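Long-range contacts in 199aa long hypothetical Trp repressor binding protein (Sulfolobus tokodaii, PDB 2ZKI), which is of uncharacterised function but, as a flavodoxin-like relative of NADPH-dependent FMN reductases named for Trp repressor binding, probably binds a flavin cofactor: residues A[10-15]-A[40-45]; A[142-147]-A[181-186]. All blocks are in the same frame, centred on the assembly; numbering follows the deposited sequence.

Contact 1 and contact 2 sit on opposite sides of the chain's centre, with their own centres 24 Å apart and their nearest atoms about 10 Å apart, so neither touches the other. Both segments of contact 1, but only 142-147 of contact 2, follow the carboxyl ends of strands of the parallel sheet; 181-186 is helical. Contact 1 joins the exits of strands 6-11 and 34-39, the latter at one border of the sheet within the chain; contact 2 begins just after strand 140-141, at the other border. A sulfate hydrogen-bonded to the backbone of 10-15 marks a likely flavin phosphate site at contact 1, whereas contact 2 faces the third subunit of the tetramer.

Contact 1 (A[10-15]-A[40-45]). With SO4 (sulfate ion), chain I.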
loop_
_atom_site.group_PDB
_atom_site.type_symbol
_atom_site.label_atom_id
_atom_site.label_comp_id
_atom_site.label_asym_id
_atom_site.label_seq_id
_atom_site.Cartn_x
_atom_site.Cartn_y
_atom_site.Cartn_z
ATOM N N LEU A 10 13.072 -14.891 10.220
ATOM C CA LEU A 10 11.750 -15.413 10.532
ATOM C C LEU A 10 10.961 -15.621 9.247
ATOM O O LEU A 10 10.966 -14.760 8.369
ATOM C CB LEU A 10 11.021 -14.438 11.459
ATOM C CG LEU A 10 9.610 -14.759 11.954
ATOM C CD1 LEU A 10 9.603 -16.032 12.768
ATOM C CD2 LEU A 10 9.078 -13.599 12.773
ATOM N N PHE A 11 10.288 -16.763 9.135
ATOM C CA PHE A 11 9.537 -17.081 7.923
ATOM C C PHE A 11 8.387 -18.064 8.128
ATOM O O PHE A 11 8.419 -18.900 9.030
ATOM C CB PHE A 11 10.478 -17.585 6.815
ATOM C CG PHE A 11 11.000 -18.982 7.034
ATOM C CD1 PHE A 11 12.129 -19.205 7.812
ATOM C CD2 PHE A 11 10.370 -20.074 6.442
ATOM C CE1 PHE A 11 12.614 -20.497 8.009
ATOM C CE2 PHE A 11 10.850 -21.369 6.634
ATOM C CZ PHE A 11 11.972 -21.579 7.418
ATOM N N TYR A 12 7.367 -17.941 7.283
ATOM C CA TYR A 12 6.367 -18.986 7.110
ATOM C C TYR A 12 6.718 -19.748 5.836
ATOM O O TYR A 12 7.268 -19.165 4.900
ATOM C CB TYR A 12 4.959 -18.385 6.999
ATOM C CG TYR A 12 3.882 -19.400 6.666
ATOM C CD1 TYR A 12 3.195 -20.074 7.674
ATOM C CD2 TYR A 12 3.559 -19.694 5.340
ATOM C CE1 TYR A 12 2.212 -21.012 7.372
ATOM C CE2 TYR A 12 2.579 -20.630 5.025
ATOM C CZ TYR A 12 1.908 -21.284 6.045
ATOM O OH TYR A 12 0.937 -22.210 5.733
ATOM N N GLY A 13 6.419 -21.044 5.802
ATOM C CA GLY A 13 6.526 -21.798 4.556
ATOM C C GLY A 13 7.279 -23.113 4.597
ATOM O O GLY A 13 7.902 -23.464 5.602
ATOM N N TYR A 14 7.221 -23.829 3.476
ATOM C CA TYR A 14 7.746 -25.187 3.373
ATOM C C TYR A 14 8.515 -25.420 2.068
ATOM O O TYR A 14 9.163 -26.459 1.901
ATOM C CB TYR A 14 6.602 -26.207 3.498
ATOM C CG TYR A 14 5.716 -26.007 4.711
ATOM C CD1 TYR A 14 6.061 -26.552 5.947
ATOM C CD2 TYR A 14 4.534 -25.268 4.623
ATOM C CE1 TYR A 14 5.258 -26.367 7.067
ATOM C CE2 TYR A 14 3.722 -25.077 5.738
ATOM C CZ TYR A 14 4.090 -25.632 6.956
ATOM O OH TYR A 14 3.296 -25.451 8.066
ATOM N N GLY A 15 8.447 -24.453 1.154
ATOM C CA GLY A 15 9.034 -24.596 -0.180
ATOM C C GLY A 15 10.296 -23.784 -0.419
ATOM O O GLY A 15 11.260 -23.868 0.352
ATOM N N VAL A 40 7.378 -20.170 11.833
ATOM C CA VAL A 40 6.177 -19.968 12.649
ATOM C C VAL A 40 5.258 -21.190 12.660
ATOM O O VAL A 40 5.333 -22.048 11.777
ATOM C CB VAL A 40 5.363 -18.707 12.220
ATOM C CG1 VAL A 40 6.117 -17.434 12.559
ATOM C CG2 VAL A 40 5.001 -18.756 10.735
ATOM N N ARG A 41 4.394 -21.245 13.672
ATOM C CA ARG A 41 3.389 -22.291 13.832
ATOM C C ARG A 41 2.359 -22.238 12.705
ATOM O O ARG A 41 2.014 -21.158 12.223
ATOM C CB ARG A 41 2.683 -22.094 15.173
ATOM C CG ARG A 41 2.050 -23.332 15.778
ATOM C CD ARG A 41 1.051 -22.922 16.848
ATOM N NE ARG A 41 0.910 -23.916 17.910
ATOM C CZ ARG A 41 1.605 -23.911 19.046
ATOM N NH1 ARG A 41 2.506 -22.963 19.283
ATOM N NH2 ARG A 41 1.400 -24.860 19.950
ATOM N N GLU A 42 1.870 -23.404 12.291
ATOM C CA GLU A 42 0.821 -23.486 11.274
ATOM C C GLU A 42 -0.554 -23.192 11.876
ATOM O O GLU A 42 -0.871 -23.644 12.979
ATOM C CB GLU A 42 0.830 -24.860 10.590
ATOM C CG GLU A 42 -0.160 -25.007 9.432
ATOM C CD GLU A 42 0.098 -24.023 8.302
ATOM O OE1 GLU A 42 -0.622 -23.004 8.220
ATOM O OE2 GLU A 42 1.028 -24.260 7.504
ATOM N N THR A 43 -1.363 -22.433 11.138
ATOM C CA THR A 43 -2.692 -22.031 11.598
ATOM C C THR A 43 -3.819 -22.575 10.720
ATOM O O THR A 43 -4.986 -22.556 11.121
ATOM C CB THR A 43 -2.822 -20.492 11.699
ATOM O OG1 THR A 43 -2.508 -19.895 10.434
ATOM C CG2 THR A 43 -1.889 -19.938 12.772
ATOM N N LEU A 44 -3.468 -23.055 9.528
ATOM C CA LEU A 44 -4.441 -23.643 8.607
ATOM C C LEU A 44 -5.136 -24.847 9.242
ATOM O O LEU A 44 -4.487 -25.639 9.929
ATOM C CB LEU A 44 -3.770 -24.061 7.291
ATOM C CG LEU A 44 -3.356 -23.002 6.263
ATOM C CD1 LEU A 44 -2.494 -23.637 5.188
ATOM C CD2 LEU A 44 -4.555 -22.304 5.633
ATOM N N PRO A 45 -6.462 -24.978 9.032
ATOM C CA PRO A 45 -7.215 -26.136 9.525
ATOM C C PRO A 45 -6.741 -27.448 8.886
ATOM O O PRO A 45 -6.237 -27.426 7.762
ATOM C CB PRO A 45 -8.657 -25.820 9.104
ATOM C CG PRO A 45 -8.532 -24.844 7.994
ATOM C CD PRO A 45 -7.334 -24.022 8.328
HETATM S S SO4 I . 5.112 -22.875 0.534
HETATM O O1 SO4 I . 5.627 -24.004 -0.236
HETATM O O2 SO4 I . 6.083 -21.782 0.505
HETATM O O3 SO4 I . 3.848 -22.429 -0.049
HETATM O O4 SO4 I . 4.896 -23.285 1.919
#
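Val40, Tyr12 and Glu42 carry this contact. Val40 CG1 meets Leu10 CD1 at 3.8 Å, while its CG2 lies at the edge of the Tyr12 ring, near the ring plane, and 3.8 Å from Tyr12 CB. Val40 N donates to Phe11 O over 3.2 Å, and Leu89 and Phe92 of helix 87-94 also pack on the valine side chain. Beyond the valine, two tyrosine hydroxyls converge on one carboxylate oxygen. Tyr12 OH donates to the syn lone pair of Glu42 OE2 at 2.7 Å, its ring plane 86° from the carboxylate; Tyr14 OH reaches the same OE2 at 2.6 Å from the anti side, its ring nearly coplanar with the group. A bend at chi2 (61°) turns Glu42 CD back to the main chain, and OE1 takes the backbone N-H groups of Thr43 and Leu44 from opposite faces. An alanine in place of Glu42 would probably leave both hydroxyls and both N-H groups without this acceptor and the tyrosine rings freer to turn. Tyr14 N donates to sulfate O4 at 2.9 Å, consistent with the phosphate-binding loop that follows the first strand of the flavodoxin-like fold.

Contact 2 (A[142-147]-A[181-186]); sequences VPIGYG and RFQGKR. With SO4 (sulfate ion), chain M.
Ile144 forms the apolar centre of this contact, pressing on one flank of helix 174-195. Its CG2, set anti to the carbonyl carbon and beside the backbone N, approaches Gln183 CA at 3.6 Å and Gln183 CG at 3.7 Å, the two side chains crossing at about a right angle. Ile144 CB meets Phe182 CE2 at 3.9 Å. Further along the helix Val142 CG1 touches Arg186 CG at 3.8 Å, again with the side chains crossed; the CG of the arginine makes the closest approach to the valine.

Backbone atoms meet the phenylalanine as well. Ile144 O lies near the Phe182 ring plane, at the edge, 3.7 Å from CE2, and the same oxygen also bonds to Tyr106 OH of the third subunit. Gly147 CA lies 3.6 Å from Phe182 CZ.

In fold terms, the loop leaving strand 140-141 is laid against the C-terminal helix of a flavodoxin-like three-layer sandwich, a helix that shares its side of the sheet with helix 16-31, whose Ile24 touches Gln183.

No direct hydrogen bond joins the two segments, but a water bridges them, donating to Pro143 O at 2.6 Å and accepting from Arg186 NH1 at 2.7 Å, in the plane of the guanidinium. The amide of Gln183 is held by two bonds outside the segments, NE2 to Phe112 O and OE1 to Ala163 N, which would fix the side chain whose CB and CG carry Ile144. Arg181 NE forms a salt bridge with Glu23 OE2, and its NH2 hydrogen-bonds a sulfate, probably from the crystallisation liquor.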
loop_
_atom_site.group_PDB
_atom_site.type_symbol
_atom_site.label_atom_id
_atom_site.label_comp_id
_atom_site.label_asym_id
_atom_site.label_seq_id
_atom_site.Cartn_x
_atom_site.Cartn_y
_atom_site.Cartn_z
ATOM N N VAL A 142 14.390 -1.798 6.107
ATOM C CA VAL A 142 15.593 -1.878 5.278
ATOM C C VAL A 142 15.294 -2.538 3.923
ATOM O O VAL A 142 15.194 -3.766 3.829
ATOM C CB VAL A 142 16.749 -2.626 6.003
ATOM C CG1 VAL A 142 17.974 -2.744 5.101
ATOM C CG2 VAL A 142 17.115 -1.921 7.305
ATOM N N PRO A 143 15.124 -1.719 2.872
ATOM C CA PRO A 143 15.044 -2.254 1.515
ATOM C C PRO A 143 16.437 -2.584 0.989
ATOM O O PRO A 143 17.429 -2.108 1.542
ATOM C CB PRO A 143 14.448 -1.090 0.708
ATOM C CG PRO A 143 14.106 -0.017 1.709
ATOM C CD PRO A 143 14.974 -0.256 2.888
ATOM N N ILE A 144 16.513 -3.394 -0.063
ATOM C CA ILE A 144 17.803 -3.675 -0.699
ATOM C C ILE A 144 18.091 -2.758 -1.889
ATOM O O ILE A 144 19.254 -2.511 -2.218
ATOM C CB ILE A 144 17.976 -5.160 -1.095
ATOM C CG1 ILE A 144 16.750 -5.686 -1.849
ATOM C CG2 ILE A 144 18.267 -5.989 0.139
ATOM C CD1 ILE A 144 16.939 -7.074 -2.418
ATOM N N GLY A 145 17.030 -2.255 -2.517
ATOM C CA GLY A 145 17.153 -1.309 -3.616
ATOM C C GLY A 145 17.881 -1.908 -4.797
ATOM O O GLY A 145 17.484 -2.951 -5.314
ATOM N N TYR A 146 18.951 -1.243 -5.220
ATOM C CA TYR A 146 19.784 -1.734 -6.311
ATOM C C TYR A 146 21.258 -1.640 -5.932
ATOM O O TYR A 146 22.066 -1.045 -6.651
ATOM C CB TYR A 146 19.486 -0.975 -7.610
ATOM C CG TYR A 146 18.085 -1.185 -8.150
ATOM C CD1 TYR A 146 17.066 -0.274 -7.873
ATOM C CD2 TYR A 146 17.779 -2.294 -8.941
ATOM C CE1 TYR A 146 15.777 -0.460 -8.366
ATOM C CE2 TYR A 146 16.491 -2.489 -9.441
ATOM C CZ TYR A 146 15.499 -1.566 -9.148
ATOM O OH TYR A 146 14.229 -1.750 -9.634
ATOM N N GLY A 147 21.592 -2.236 -4.788
ATOM C CA GLY A 147 22.958 -2.245 -4.262
ATOM C C GLY A 147 23.927 -3.028 -5.130
ATOM O O GLY A 147 24.977 -2.512 -5.514
ATOM N N ARG A 181 21.525 -13.364 -0.272
ATOM C CA ARG A 181 22.723 -13.175 0.550
ATOM C C ARG A 181 23.025 -11.694 0.764
ATOM O O ARG A 181 23.482 -11.298 1.840
ATOM C CB ARG A 181 23.931 -13.897 -0.059
ATOM C CG ARG A 181 23.978 -15.379 0.282
ATOM C CD ARG A 181 25.262 -16.057 -0.168
ATOM N NE ARG A 181 25.126 -16.670 -1.485
ATOM C CZ ARG A 181 25.713 -16.223 -2.592
ATOM N NH1 ARG A 181 25.520 -16.855 -3.740
ATOM N NH2 ARG A 181 26.497 -15.153 -2.555
ATOM N N PHE A 182 22.753 -10.885 -0.259
ATOM C CA PHE A 182 22.936 -9.441 -0.170
ATOM C C PHE A 182 21.977 -8.803 0.835
ATOM O O PHE A 182 22.360 -7.888 1.565
ATOM C CB PHE A 182 22.808 -8.779 -1.547
ATOM C CG PHE A 182 22.880 -7.277 -1.507
ATOM C CD1 PHE A 182 24.044 -6.631 -1.100
ATOM C CD2 PHE A 182 21.776 -6.504 -1.865
ATOM C CE1 PHE A 182 24.113 -5.242 -1.052
ATOM C CE2 PHE A 182 21.834 -5.113 -1.823
ATOM C CZ PHE A 182 23.007 -4.482 -1.416
ATOM N N GLN A 183 20.740 -9.295 0.876
ATOM C CA GLN A 183 19.743 -8.796 1.825
ATOM C C GLN A 183 20.183 -9.046 3.266
ATOM O O GLN A 183 20.021 -8.178 4.130
ATOM C CB GLN A 183 18.368 -9.416 1.557
ATOM C CG GLN A 183 17.230 -8.741 2.315
ATOM C CD GLN A 183 15.862 -9.052 1.744
ATOM O OE1 GLN A 183 15.587 -10.178 1.333
ATOM N NE2 GLN A 183 14.991 -8.052 1.725
ATOM N N GLY A 184 20.744 -10.231 3.507
ATOM C CA GLY A 184 21.323 -10.578 4.802
ATOM C C GLY A 184 22.497 -9.688 5.166
ATOM O O GLY A 184 22.676 -9.331 6.333
ATOM N N LYS A 185 23.297 -9.333 4.162
ATOM C CA LYS A 185 24.408 -8.407 4.351
ATOM C C LYS A 185 23.878 -7.010 4.658
ATOM O O LYS A 185 24.409 -6.310 5.519
ATOM C CB LYS A 185 25.306 -8.377 3.112
ATOM C CG LYS A 185 26.563 -7.535 3.273
ATOM C CD LYS A 185 27.341 -7.435 1.973
ATOM C CE LYS A 185 28.630 -6.652 2.175
ATOM N NZ LYS A 185 29.423 -6.537 0.920
ATOM N N ARG A 186 22.816 -6.629 3.956
ATOM C CA ARG A 186 22.222 -5.305 4.078
ATOM C C ARG A 186 21.562 -5.068 5.449
ATOM O O ARG A 186 21.690 -3.982 6.018
ATOM C CB ARG A 186 21.233 -5.077 2.927
ATOM C CG ARG A 186 20.814 -3.633 2.675
ATOM C CD ARG A 186 21.919 -2.784 2.047
ATOM N NE ARG A 186 22.720 -2.091 3.055
ATOM C CZ ARG A 186 22.363 -0.962 3.667
ATOM N NH1 ARG A 186 21.209 -0.373 3.385
ATOM N NH2 ARG A 186 23.165 -0.419 4.570
HETATM S S SO4 M . 29.183 -13.740 -3.723
HETATM O O1 SO4 M . 28.597 -14.982 -4.216
HETATM O O2 SO4 M . 29.000 -12.689 -4.721
HETATM O O3 SO4 M . 28.535 -13.352 -2.473
HETATM O O4 SO4 M . 30.611 -13.944 -3.489
HETATM O O HOH W 1 19.161 -0.177 1.615
#